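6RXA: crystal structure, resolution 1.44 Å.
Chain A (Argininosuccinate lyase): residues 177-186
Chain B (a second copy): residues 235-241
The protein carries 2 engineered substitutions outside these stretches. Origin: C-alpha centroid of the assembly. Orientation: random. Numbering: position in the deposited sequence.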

# COMPACT_ATOMS: atom_id res chain seq x y z
N GLU A 177 9.94 -12.91 22.14
CA GLU A 177 9.86 -13.95 21.11
C GLU A 177 9.59 -13.33 19.74
O GLU A 177 10.17 -13.77 18.73
CB GLU A 177 8.80 -14.98 21.51
CG GLU A 177 8.77 -16.24 20.63
CD GLU A 177 8.06 -17.43 21.25
OE1 GLU A 177 7.68 -17.38 22.44
OE2 GLU A 177 7.91 -18.45 20.54
N ASN A 178 8.74 -12.30 19.68
CA ASN A 178 8.54 -11.53 18.46
C ASN A 178 9.87 -10.98 17.95
O ASN A 178 10.19 -11.08 16.76
CB ASN A 178 7.57 -10.38 18.76
CG ASN A 178 7.55 -9.30 17.67
OD1 ASN A 178 8.51 -8.54 17.50
ND2 ASN A 178 6.44 -9.22 16.94
N LEU A 179 10.66 -10.40 18.85
CA LEU A 179 11.90 -9.77 18.46
C LEU A 179 12.93 -10.80 18.03
O LEU A 179 13.73 -10.52 17.12
CB LEU A 179 12.43 -8.94 19.62
CG LEU A 179 11.57 -7.74 19.99
CD1 LEU A 179 12.10 -7.01 21.23
CD2 LEU A 179 11.48 -6.75 18.82
N ALA A 180 12.95 -11.97 18.65
CA ALA A 180 13.86 -13.01 18.20
C ALA A 180 13.62 -13.36 16.74
O ALA A 180 14.56 -13.50 15.96
CB ALA A 180 13.73 -14.23 19.10
N LYS A 181 12.34 -13.46 16.34
CA LYS A 181 12.03 -13.81 14.96
C LYS A 181 12.36 -12.65 14.02
O LYS A 181 12.82 -12.88 12.90
CB LYS A 181 10.58 -14.27 14.85
CG LYS A 181 10.38 -15.65 15.46
CD LYS A 181 8.95 -16.15 15.29
CE LYS A 181 8.00 -15.34 16.13
NZ LYS A 181 6.70 -16.07 16.27
N ASN A 182 12.14 -11.41 14.46
CA ASN A 182 12.54 -10.27 13.64
C ASN A 182 14.06 -10.20 13.47
O ASN A 182 14.55 -9.84 12.39
CB ASN A 182 11.96 -8.97 14.20
CG ASN A 182 10.50 -8.80 13.81
OD1 ASN A 182 10.14 -8.99 12.65
ND2 ASN A 182 9.65 -8.47 14.78
N LEU A 183 14.82 -10.57 14.50
CA LEU A 183 16.27 -10.62 14.35
C LEU A 183 16.67 -11.68 13.33
O LEU A 183 17.58 -11.46 12.53
CB LEU A 183 16.93 -10.85 15.71
CG LEU A 183 16.96 -9.60 16.60
CD1 LEU A 183 17.24 -9.97 18.03
CD2 LEU A 183 17.99 -8.57 16.11
N ASP A 184 16.00 -12.84 13.34
CA ASP A 184 16.23 -13.81 12.28
C ASP A 184 15.92 -13.21 10.90
O ASP A 184 16.70 -13.39 9.96
CB ASP A 184 15.39 -15.07 12.50
CG ASP A 184 15.94 -15.98 13.58
OD1 ASP A 184 17.17 -15.99 13.84
OD2 ASP A 184 15.12 -16.74 14.16
N ARG A 185 14.79 -12.51 10.77
CA ARG A 185 14.46 -11.93 9.46
C ARG A 185 15.57 -10.99 8.99
O ARG A 185 15.95 -11.00 7.81
CB ARG A 185 13.15 -11.14 9.52
CG ARG A 185 11.88 -11.95 9.63
CD ARG A 185 10.60 -11.03 9.59
NE ARG A 185 9.49 -11.96 9.66
CZ ARG A 185 8.87 -12.31 10.78
NH1 ARG A 185 9.12 -11.70 11.94
NH2 ARG A 185 7.97 -13.27 10.71
N TYR A 186 16.08 -10.16 9.90
CA TYR A 186 17.12 -9.21 9.53
C TYR A 186 18.45 -9.89 9.20
O TYR A 186 19.13 -9.49 8.26
CB TYR A 186 17.32 -8.20 10.65
CG TYR A 186 16.38 -7.02 10.68
CD1 TYR A 186 16.26 -6.16 9.58
CD2 TYR A 186 15.63 -6.74 11.81
CE1 TYR A 186 15.42 -5.07 9.62
CE2 TYR A 186 14.79 -5.63 11.86
CZ TYR A 186 14.69 -4.81 10.77
OH TYR A 186 13.85 -3.72 10.83
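Chain B, residues 235-241: WDHVAEH

Two helices from two copies of argininosuccinate lyase run side by side, held apart at the backbone and joined by a small, polar contact in which A:Arg185 reaches the acids B:Asp236 and B:Glu240, and two bound waters add further links to B:Asp236. Chain A is helical throughout 177-186, within a longer helix. In chain B, B:Trp235 occupies the N-cap position and the helix starts at B:Asp236; the first turn is marked by the bond from B:Val238 N to B:Trp235 O (3.0 Å), and the regular pattern follows with B:Glu240 N to B:Asp236 O (2.8 Å) and B:His241 N to B:His237 O (2.9 Å). The N-to-C directions differ by 24°, so the helices are near parallel, but their axes come no closer than 12.3 Å. In register, A:Asn178 lies opposite B:Asp236 (CA to CA 8.3 Å) and A:Arg185 opposite B:Glu240 (CA to CA 9.5 Å). With the backbones this far apart, side chains and water span the gap, and only 219 Å² is buried, both sides summed.

The CA-to-CB bonds of A:Arg185, B:Asp236 and B:Glu240 all point toward the other stretch. B:Glu240 extends with chi1 and chi2 both t, and its OE1 meets the guanidinium at its edge, near the plane, accepting hydrogen bonds from A:Arg185 NE and A:Arg185 NH2, each at 2.9 Å; this forked pair forms a salt bridge. B:Asp236 is met differently. A:Arg185 NH1 lies 3.7 Å from B:Asp236 OD2 in a long salt bridge, but the oxygen sits well out of the guanidinium plane, so the direct link is one of charge, with no N-H pointing at the oxygen. A:Arg185 NH2 also approaches B:Asp236 CB at 3.5 Å. Within chain A, A:Arg185 NH1 donates to A:Asn182 OD1 (3.0 Å).

A:Asn178 and A:Asn182 point sideways at CA-to-CB, yet their ends come nearer to chain B: the ND2 atoms of A:Asn178 and A:Asn182 lie 3.4 and 3.7 Å from B:Asp236 OD2. Water 1 links all three, accepting from A:Asn178 ND2 (2.9 Å) and A:Asn182 ND2 (3.0 Å) and donating to B:Asp236 OD2 (2.6 Å). Water 2 accepts from A:Arg185 NH1 (2.9 Å) and donates to A:Asn178 O (3.0 Å) and B:Asp236 OD2 (2.7 Å), giving the arginine a hydrogen-bonded route to the carboxylate that its direct approach lacks.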

# COMPACT_ATOMS: atom_id res chain seq x y z
N TRP B 235 1.29 -12.89 14.30
CA TRP B 235 0.73 -12.83 12.96
C TRP B 235 1.80 -12.44 11.95
O TRP B 235 1.48 -12.25 10.77
CB TRP B 235 -0.40 -11.80 12.93
CG TRP B 235 -1.50 -12.04 11.92
CD1 TRP B 235 -1.78 -11.30 10.82
CD2 TRP B 235 -2.51 -13.04 11.99
NE1 TRP B 235 -2.89 -11.79 10.18
CE2 TRP B 235 -3.36 -12.87 10.88
CE3 TRP B 235 -2.76 -14.09 12.88
CZ2 TRP B 235 -4.44 -13.71 10.63
CZ3 TRP B 235 -3.84 -14.92 12.63
CH2 TRP B 235 -4.66 -14.73 11.51
N ASP B 236 3.06 -12.29 12.38
CA ASP B 236 4.06 -11.74 11.47
C ASP B 236 4.33 -12.70 10.32
O ASP B 236 4.71 -12.26 9.23
CB ASP B 236 5.37 -11.46 12.21
CG ASP B 236 5.30 -10.25 13.12
OD1 ASP B 236 4.23 -9.63 13.26
OD2 ASP B 236 6.39 -9.91 13.66
N HIS B 237 4.17 -14.02 10.56
CA HIS B 237 4.33 -15.02 9.51
C HIS B 237 3.30 -14.84 8.40
O HIS B 237 3.59 -15.17 7.24
CB HIS B 237 4.23 -16.42 10.11
CG HIS B 237 2.95 -16.68 10.85
ND1 HIS B 237 2.63 -16.04 12.03
CD2 HIS B 237 1.91 -17.52 10.58
CE1 HIS B 237 1.45 -16.46 12.45
NE2 HIS B 237 1.00 -17.36 11.60
N VAL B 238 2.11 -14.34 8.72
CA VAL B 238 1.10 -14.09 7.70
C VAL B 238 1.51 -12.90 6.83
O VAL B 238 1.45 -12.95 5.60
CB VAL B 238 -0.28 -13.88 8.36
CG1 VAL B 238 -1.36 -13.69 7.34
CG2 VAL B 238 -0.60 -15.07 9.27
N ALA B 239 1.95 -11.82 7.48
CA ALA B 239 2.50 -10.68 6.75
C ALA B 239 3.69 -11.10 5.89
O ALA B 239 3.80 -10.68 4.73
CB ALA B 239 2.90 -9.58 7.73
N GLU B 240 4.57 -11.94 6.45
CA GLU B 240 5.76 -12.34 5.71
C GLU B 240 5.41 -13.21 4.51
O GLU B 240 6.02 -13.06 3.44
CB GLU B 240 6.75 -13.05 6.63
CG GLU B 240 8.06 -13.39 5.97
CD GLU B 240 9.02 -14.14 6.88
OE1 GLU B 240 8.76 -14.25 8.09
OE2 GLU B 240 10.04 -14.62 6.38
N HIS B 241 4.43 -14.10 4.65
CA HIS B 241 3.97 -14.90 3.51
C HIS B 241 3.43 -13.99 2.41
O HIS B 241 3.77 -14.15 1.22
CB HIS B 241 2.93 -15.89 4.03
CG HIS B 241 2.62 -17.00 3.09
ND1 HIS B 241 2.05 -18.19 3.51
CD2 HIS B 241 2.79 -17.12 1.75
CE1 HIS B 241 1.88 -18.98 2.47
NE2 HIS B 241 2.32 -18.36 1.39
O HOH W 1 6.86 -7.53 14.59
O HOH W 2 8.14 -11.69 14.71